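PDB 3RQB: acyl-CoA thioesterase from Alicyclobacillus acidocaldarius subsp. acidocaldarius, which is of unknown function but probably hydrolyses acyl-CoA thioesters, carrying two hot dog domains in a single chain. Local coordinates for residues Leu7-Ala11 / Phe12-Thr16; Leu18-Gly22 / Arg23-Gly27; Ala186-Cys189 / Asp190-Val193; Val196-Lys199 / Leu200-Pro203. All coordinates share one frame; numbering follows the deposited sequence.

Contact 1 (Leu7-Ala11 / Phe12-Thr16)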
# COMPACT_ATOMS: atom_id res chain seq x y z
N LEU B 7 24.29 -26.07 -15.64
CA LEU B 7 23.53 -25.31 -14.65
C LEU B 7 23.90 -23.83 -14.69
O LEU B 7 24.99 -23.46 -14.28
CB LEU B 7 23.78 -25.84 -13.23
CG LEU B 7 23.29 -27.24 -12.85
CD1 LEU B 7 23.56 -27.51 -11.37
CD2 LEU B 7 21.81 -27.43 -13.17
N VAL B 8 22.99 -22.99 -15.17
CA VAL B 8 23.24 -21.55 -15.17
C VAL B 8 22.25 -20.84 -14.26
O VAL B 8 21.06 -21.11 -14.31
CB VAL B 8 23.14 -20.93 -16.57
CG1 VAL B 8 23.51 -19.45 -16.51
CG2 VAL B 8 24.03 -21.67 -17.55
N THR B 9 22.75 -19.94 -13.42
CA THR B 9 21.89 -19.15 -12.57
C THR B 9 21.53 -17.83 -13.23
O THR B 9 22.41 -17.07 -13.64
CB THR B 9 22.56 -18.83 -11.23
OG1 THR B 9 23.91 -18.41 -11.47
CG2 THR B 9 22.53 -20.04 -10.31
N HIS B 10 20.24 -17.56 -13.33
CA HIS B 10 19.77 -16.24 -13.73
C HIS B 10 20.10 -15.27 -12.61
O HIS B 10 19.97 -15.59 -11.43
CB HIS B 10 18.26 -16.25 -13.98
CG HIS B 10 17.74 -14.95 -14.52
ND1 HIS B 10 17.31 -14.80 -15.82
CD2 HIS B 10 17.59 -13.74 -13.93
CE1 HIS B 10 16.91 -13.56 -16.01
NE2 HIS B 10 17.07 -12.89 -14.88
N ALA B 11 20.53 -14.07 -12.99
CA ALA B 11 20.96 -13.06 -12.02
C ALA B 11 19.93 -12.90 -10.91
O ALA B 11 20.27 -12.93 -9.73
CB ALA B 11 21.17 -11.74 -12.71
N PHE B 12 18.68 -12.72 -11.31
CA PHE B 12 17.59 -12.57 -10.36
C PHE B 12 17.58 -13.69 -9.32
O PHE B 12 17.56 -13.43 -8.12
CB PHE B 12 16.26 -12.56 -11.11
CG PHE B 12 15.06 -12.41 -10.21
CD1 PHE B 12 14.53 -13.51 -9.56
CD2 PHE B 12 14.48 -11.17 -10.02
CE1 PHE B 12 13.43 -13.37 -8.73
CE2 PHE B 12 13.38 -11.03 -9.19
CZ PHE B 12 12.86 -12.12 -8.54
N ASP B 13 17.57 -14.94 -9.79
CA ASP B 13 17.59 -16.07 -8.88
C ASP B 13 18.87 -16.06 -8.05
O ASP B 13 18.95 -16.62 -6.95
CB ASP B 13 17.46 -17.38 -9.66
CG ASP B 13 16.16 -17.45 -10.43
OD1 ASP B 13 15.14 -16.99 -9.88
OD2 ASP B 13 16.16 -17.94 -11.58
N ASP B 14 19.89 -15.40 -8.60
CA ASP B 14 21.17 -15.29 -7.93
C ASP B 14 21.08 -14.28 -6.79
O ASP B 14 21.54 -14.54 -5.69
CB ASP B 14 22.24 -14.90 -8.94
CG ASP B 14 23.60 -15.45 -8.59
OD1 ASP B 14 24.48 -14.66 -8.18
OD2 ASP B 14 23.79 -16.69 -8.70
N ALA B 15 20.47 -13.13 -7.05
CA ALA B 15 20.32 -12.10 -6.03
C ALA B 15 19.39 -12.53 -4.90
O ALA B 15 19.63 -12.22 -3.73
CB ALA B 15 19.80 -10.82 -6.65
N THR B 16 18.33 -13.23 -5.27
CA THR B 16 17.31 -13.64 -4.32
C THR B 16 17.57 -15.03 -3.76
O THR B 16 16.74 -15.58 -3.04
CB THR B 16 15.91 -13.60 -4.93
OG1 THR B 16 15.79 -14.64 -5.91
CG2 THR B 16 15.63 -12.23 -5.56

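Contact 2 (Leu18-Gly22 / Arg23-Gly27)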
# COMPACT_ATOMS: atom_id res chain seq x y z
N LEU B 18 18.55 -17.62 -1.31
CA LEU B 18 18.59 -17.62 0.15
C LEU B 18 18.98 -18.99 0.67
O LEU B 18 19.00 -19.98 -0.07
CB LEU B 18 17.24 -17.23 0.75
CG LEU B 18 16.66 -15.86 0.36
CD1 LEU B 18 15.35 -15.58 1.09
CD2 LEU B 18 17.68 -14.76 0.62
N SER B 19 19.32 -19.05 1.95
CA SER B 19 19.48 -20.32 2.61
C SER B 19 18.78 -20.24 3.95
O SER B 19 18.68 -19.17 4.55
CB SER B 19 20.96 -20.65 2.80
OG SER B 19 21.47 -20.03 3.97
N PHE B 20 18.29 -21.38 4.42
CA PHE B 20 17.61 -21.42 5.70
C PHE B 20 18.41 -22.26 6.68
O PHE B 20 18.75 -23.41 6.39
CB PHE B 20 16.22 -22.01 5.53
CG PHE B 20 15.36 -21.87 6.74
CD1 PHE B 20 15.09 -20.62 7.27
CD2 PHE B 20 14.79 -22.97 7.34
CE1 PHE B 20 14.29 -20.48 8.39
CE2 PHE B 20 13.98 -22.83 8.45
CZ PHE B 20 13.73 -21.58 8.98
N ASP B 21 18.72 -21.69 7.84
CA ASP B 21 19.42 -22.44 8.88
C ASP B 21 18.44 -23.04 9.87
O ASP B 21 18.83 -23.76 10.79
CB ASP B 21 20.47 -21.58 9.60
CG ASP B 21 19.86 -20.41 10.35
OD1 ASP B 21 18.64 -20.43 10.60
OD2 ASP B 21 20.62 -19.48 10.70
N GLY B 22 17.16 -22.75 9.67
CA GLY B 22 16.12 -23.23 10.57
C GLY B 22 15.52 -22.16 11.46
O GLY B 22 14.49 -22.37 12.09
N ARG B 23 16.17 -21.01 11.52
CA ARG B 23 15.70 -19.89 12.32
C ARG B 23 15.58 -18.68 11.41
O ARG B 23 14.51 -18.11 11.26
CB ARG B 23 16.61 -19.62 13.53
CG ARG B 23 16.14 -20.35 14.80
CD ARG B 23 16.95 -19.99 16.05
NE ARG B 23 16.34 -20.53 17.28
CZ ARG B 23 16.74 -21.64 17.92
NH1 ARG B 23 17.77 -22.35 17.48
NH2 ARG B 23 16.09 -22.03 19.01
N GLN B 24 16.70 -18.29 10.82
CA GLN B 24 16.72 -17.14 9.93
C GLN B 24 17.22 -17.46 8.52
O GLN B 24 17.85 -18.50 8.27
CB GLN B 24 17.52 -16.02 10.59
CG GLN B 24 17.07 -15.76 12.02
CD GLN B 24 17.97 -14.80 12.76
OE1 GLN B 24 17.52 -14.04 13.62
NE2 GLN B 24 19.26 -14.83 12.43
N PHE B 25 16.91 -16.57 7.58
CA PHE B 25 17.36 -16.68 6.19
C PHE B 25 18.61 -15.87 5.93
O PHE B 25 18.78 -14.76 6.47
CB PHE B 25 16.27 -16.21 5.24
CG PHE B 25 15.17 -17.19 5.06
CD1 PHE B 25 13.98 -17.06 5.77
CD2 PHE B 25 15.31 -18.26 4.18
CE1 PHE B 25 12.95 -17.97 5.61
CE2 PHE B 25 14.29 -19.17 4.02
CZ PHE B 25 13.10 -19.03 4.74
N HIS B 26 19.49 -16.40 5.10
CA HIS B 26 20.73 -15.72 4.79
C HIS B 26 20.80 -15.37 3.33
O HIS B 26 20.42 -16.15 2.48
CB HIS B 26 21.91 -16.60 5.19
CG HIS B 26 21.83 -17.06 6.61
ND1 HIS B 26 22.64 -16.55 7.60
CD2 HIS B 26 21.01 -17.95 7.21
CE1 HIS B 26 22.33 -17.12 8.75
NE2 HIS B 26 21.35 -17.98 8.54
N GLY B 27 21.28 -14.16 3.07
CA GLY B 27 21.45 -13.70 1.71
C GLY B 27 22.57 -12.69 1.62
O GLY B 27 23.14 -12.27 2.63

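Contact 3 (Ala186-Cys189 / Asp190-Val193)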
# COMPACT_ATOMS: atom_id res chain seq x y z
N ALA B 186 6.84 -8.53 -8.36
CA ALA B 186 7.06 -7.46 -7.39
C ALA B 186 8.20 -6.55 -7.87
O ALA B 186 8.08 -5.32 -7.88
CB ALA B 186 7.40 -8.06 -6.03
N ALA B 187 9.31 -7.16 -8.27
CA ALA B 187 10.48 -6.37 -8.65
C ALA B 187 10.15 -5.46 -9.82
O ALA B 187 10.57 -4.31 -9.86
CB ALA B 187 11.68 -7.25 -8.94
N LEU B 188 9.37 -5.98 -10.77
CA LEU B 188 9.07 -5.21 -11.97
C LEU B 188 8.30 -3.95 -11.67
O LEU B 188 8.17 -3.09 -12.54
CB LEU B 188 8.32 -6.06 -12.99
CG LEU B 188 9.28 -6.94 -13.80
CD1 LEU B 188 8.52 -8.04 -14.51
CD2 LEU B 188 10.07 -6.11 -14.80
N CYS B 189 7.78 -3.83 -10.45
CA CYS B 189 6.99 -2.67 -10.06
C CYS B 189 7.84 -1.52 -9.55
O CYS B 189 7.34 -0.40 -9.38
CB CYS B 189 5.97 -3.04 -8.99
SG CYS B 189 4.90 -4.42 -9.45
N ASP B 190 9.10 -1.80 -9.24
CA ASP B 190 10.06 -0.73 -8.97
C ASP B 190 10.89 -0.37 -10.20
O ASP B 190 11.84 0.41 -10.10
CB ASP B 190 10.95 -1.01 -7.76
CG ASP B 190 11.65 0.25 -7.28
OD1 ASP B 190 11.04 1.33 -7.41
OD2 ASP B 190 12.81 0.19 -6.79
N THR B 191 10.56 -0.94 -11.36
CA THR B 191 11.35 -0.67 -12.56
C THR B 191 10.99 0.67 -13.22
O THR B 191 11.59 1.06 -14.22
CB THR B 191 11.24 -1.81 -13.59
OG1 THR B 191 9.90 -1.89 -14.09
CG2 THR B 191 11.61 -3.13 -12.97
N PHE B 192 10.01 1.37 -12.65
CA PHE B 192 9.62 2.68 -13.17
C PHE B 192 10.56 3.81 -12.78
O PHE B 192 10.94 3.95 -11.62
CB PHE B 192 8.21 3.04 -12.72
CG PHE B 192 7.15 2.12 -13.25
CD1 PHE B 192 6.92 2.04 -14.61
CD2 PHE B 192 6.39 1.35 -12.40
CE1 PHE B 192 5.95 1.20 -15.12
CE2 PHE B 192 5.43 0.50 -12.89
CZ PHE B 192 5.20 0.43 -14.26
N VAL B 193 10.92 4.61 -13.77
CA VAL B 193 11.63 5.84 -13.53
C VAL B 193 10.85 6.63 -12.48
O VAL B 193 9.62 6.63 -12.50
CB VAL B 193 11.72 6.65 -14.81
CG1 VAL B 193 11.83 8.13 -14.52
CG2 VAL B 193 12.90 6.15 -15.63

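Contact 4 (Val196-Lys199 / Leu200-Pro203)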
# COMPACT_ATOMS: atom_id res chain seq x y z
N VAL B 196 9.02 11.95 -10.16
CA VAL B 196 9.53 13.31 -10.13
C VAL B 196 10.50 13.63 -11.29
O VAL B 196 10.41 14.71 -11.90
CB VAL B 196 10.15 13.65 -8.76
CG1 VAL B 196 11.47 12.93 -8.59
CG2 VAL B 196 10.33 15.15 -8.59
N TYR B 197 11.41 12.72 -11.62
CA TYR B 197 12.25 12.90 -12.80
C TYR B 197 11.36 13.19 -14.01
O TYR B 197 11.61 14.13 -14.77
CB TYR B 197 13.09 11.66 -13.10
CG TYR B 197 14.13 11.28 -12.06
CD1 TYR B 197 14.29 12.02 -10.90
CD2 TYR B 197 14.96 10.18 -12.26
CE1 TYR B 197 15.25 11.66 -9.95
CE2 TYR B 197 15.92 9.82 -11.32
CZ TYR B 197 16.06 10.56 -10.16
OH TYR B 197 17.01 10.20 -9.22
N VAL B 198 10.34 12.36 -14.19
CA VAL B 198 9.45 12.49 -15.34
C VAL B 198 8.86 13.89 -15.39
O VAL B 198 8.68 14.47 -16.47
CB VAL B 198 8.30 11.48 -15.28
CG1 VAL B 198 7.65 11.38 -16.64
CG2 VAL B 198 8.78 10.11 -14.80
N LYS B 199 8.55 14.43 -14.22
CA LYS B 199 7.93 15.75 -14.13
C LYS B 199 8.92 16.91 -14.33
O LYS B 199 8.59 17.91 -14.96
CB LYS B 199 7.19 15.90 -12.80
CG LYS B 199 6.24 17.10 -12.74
CD LYS B 199 4.99 16.94 -13.62
CE LYS B 199 3.99 18.08 -13.40
NZ LYS B 199 2.83 18.06 -14.35
N LEU B 200 10.12 16.78 -13.77
CA LEU B 200 11.11 17.84 -13.89
C LEU B 200 12.09 17.69 -15.04
O LEU B 200 12.85 18.61 -15.31
CB LEU B 200 11.91 17.93 -12.60
CG LEU B 200 11.05 18.11 -11.36
CD1 LEU B 200 11.94 18.38 -10.14
CD2 LEU B 200 10.02 19.22 -11.59
N LYS B 201 12.11 16.53 -15.70
CA LYS B 201 13.04 16.30 -16.81
C LYS B 201 14.53 16.32 -16.38
O LYS B 201 15.44 16.09 -17.19
CB LYS B 201 12.77 17.27 -17.98
CG LYS B 201 11.31 17.37 -18.38
CD LYS B 201 10.75 16.04 -18.85
CE LYS B 201 9.27 16.15 -19.20
NZ LYS B 201 8.69 14.80 -19.32
N ARG B 202 14.78 16.64 -15.10
CA ARG B 202 16.11 16.49 -14.51
C ARG B 202 15.99 15.71 -13.18
O ARG B 202 14.90 15.65 -12.61
CB ARG B 202 16.77 17.84 -14.25
CG ARG B 202 16.06 18.66 -13.20
CD ARG B 202 17.03 19.53 -12.44
NE ARG B 202 16.42 20.21 -11.29
CZ ARG B 202 15.32 20.96 -11.37
NH1 ARG B 202 14.69 21.12 -12.53
NH2 ARG B 202 14.84 21.55 -10.27
N PRO B 203 17.08 15.07 -12.72
CA PRO B 203 17.06 14.34 -11.44
C PRO B 203 17.20 15.20 -10.17
O PRO B 203 17.80 16.29 -10.18
CB PRO B 203 18.27 13.40 -11.56
CG PRO B 203 19.24 14.17 -12.38
CD PRO B 203 18.40 14.98 -13.38

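Contact 1 (Leu7-Ala11 / Phe12-Thr16)
Thr-9 and His-10 meet Asp-13 and Asp-14 in a local contact at the start of helix 11-15, where the N-terminal arm turns into the fold. His-10 occupies the N-cap position, and its carbonyl O takes the backbone N of Asp-14 at 2.8 Å. Beside this bond the Thr-9 side chain reaches toward the same residue: Thr-9 OG1, set between its own backbone N and carbonyl carbon (chi1 45°), gives a weak hydrogen bond to Asp-14 OD2 at 3.3 Å. Asp-13 uses its carboxylate differently, in a salt bridge from OD1 to Arg-178. Two residues further on from the cap, Phe-12 O accepts both the backbone N of Thr-16 at 3.0 Å and Thr-16 OG1 at 3.1 Å, while Thr-16 CG2 lies over one face of the Phe-12 ring, toward its rim. The chemistry is thus divided: two carboxylates near the helix start may interact favourably with its N-terminal end, one of them paired with Arg-178, while the Phe-12 ring is buried against helices 41-53 and 182-188.

Contact 2 (Leu18-Gly22 / Arg23-Gly27)
Asp-21 meets Arg-23, Gln-24 and His-26 across the turn of the beta hairpin 19-20/25-28, a surface element at the edge of the N-terminal hot dog sheet, where strand 25-28 pairs with strand 77-87. The Asp-21 CB lies 3.9 Å from His-26 NE2. Its CG stands between backbone N and carbonyl carbon (chi1 63°), which turns the carboxylate back over the turn. One oxygen, OD1, accepts two backbone donors: Arg-23 N at 2.7 Å, nearly in line with the C-O bond, and Gln-24 N at 2.9 Å on the syn side. The first of these closes an Asx turn. The other oxygen, Asp-21 OD2, receives His-26 NE2 at 2.7 Å; the oxygen lies in the imidazole plane, yet the nitrogen comes from above the carboxylate, the two planes being 72° apart. Ser-19 and His-26 form an antiparallel hydrogen-bonded pair, His-26 N to Ser-19 O measuring 2.9 Å. The neighbouring non-hydrogen-bonded pair, Phe-20 and Phe-25, sends its rings to the other face, where Phe-20 CD1 sits over the centre of the Phe-25 ring, 3.6 Å from Phe-25 CZ, with the planes inclined at 38°. The hairpin therefore separates its chemistry by face: a carboxylate gripped by three N-H donors ties turn to strand on one, and aromatic packing joins the same strands on the other.

Contact 3 (Ala186-Cys189 / Asp190-Val193)
Cys-189, Asp-190 and Thr-191 carry this local contact, in which the chain leaves helix 182-188 near the centre of the molecule. Thr-191 folds back on the preceding turn with both branches. Its OG1, held between backbone N and carbonyl carbon (chi1 66°), donates to Leu-188 O at 2.6 Å, approaching from above the carbonyl plane rather than within it. The same torsion leaves Thr-191 CG2 beside the backbone N, where it lies against Leu-188 CA at 3.4 Å and reaches Leu-188 CD2 at 3.8 Å, so the methyl meets both backbone and side chain while the hydroxyl takes the carbonyl. Thr-191 N also points at Leu-188 O, but that bond is weak. Asp-190 binds through its main chain: its N meets Ala-187 O at 3.0 Å. One residue earlier, Cys-189 N reaches Ala-186 O at 3.0 Å. Successive bonds from each residue to the third one before it are the mark of 3-10 turns, and here they draw the backbone tighter than an alpha helix would.

In a hot dog fold a helix is wrapped by a curved antiparallel sheet, and these turns lie against the sheet of the C-terminal domain. Leu-188 and Thr-191 face Tyr-150 and Met-172 on strands 150-156 and 168-174. Cys-189 CB lies 3.4 Å from Asp-190 N, and both side chains then lead away, Cys-189 touching Thr-261 and Asp-190 touching Gln-263 on strand 257-267. Beyond them the chain straightens, and the Phe-192 ring swings back until its CD2 is 3.6 Å from Cys-189 O.

Contact 4 (Val196-Lys199 / Leu200-Pro203)
Tyr-197 and Pro-203 pack against each other where helix 195-200 of the C-terminal hot dog domain ends and the chain turns toward strand 206-215. The helix is terminated by Lys-201, whose left-handed backbone conformation, with positive phi, redirects the chain after its N has closed a last helical bond to Tyr-197 O. One residue earlier Leu-200 N bonds to Val-196 O at 2.8 Å.

The side-chain torsions place the remaining groups. The tyrosine CG lies beside its own backbone N and opposite the carbonyl carbon (chi1 -65°), which carries the ring out toward the returning chain. Pro-203 CA then makes a CH-pi contact over one face, 4.0 Å from the ring centroid, and its CB touches Tyr-197 CE1 at 3.8 Å. The phenol oxygen bonds to Val-204 O, which fixes the far end of the ring. On another side of the helix, Val-196 directs CG2 away from its backbone N, and this methyl meets Leu-200 CD1 at 3.9 Å; Trp-119 of the second subunit packs on both residues.

The two lysines are each bent at chi2, with opposite sense. Lys-199 (chi2 70°) sends NZ to Gln-164 O and to a salt bridge with Glu-123 of the second subunit, bringing this helix end into the dimer interface. Lys-201 (chi2 -61°) curls back along the last turn, and its ammonium binds Val-163 O and Ser-158 O as well as Val-198 O, which NZ meets at 2.9 Å in the carbonyl plane.

From the N terminus the contacts follow in series, each closing a short local turn; none nests in or crosses another. Contact 1 starts helix 11-15, and the chain runs directly on into the hairpin of contact 2, whose centre is about 17 Å away. Much later, contact 3 ends helix 182-188 and returns to the first region: Phe-12 CE2 packs on Ala-187 CB at 4.1 Å, joining helix 11-15 to helix 182-188 of the C-terminal domain. Contact 4 ends the next helix, 195-200, and touches contact 3 through Val-193 CG1 and Val-198 CG2, 3.6 Å apart. Contacts 2 and 4 lie on opposite sides of the chain's centre, about 40 Å apart between centres.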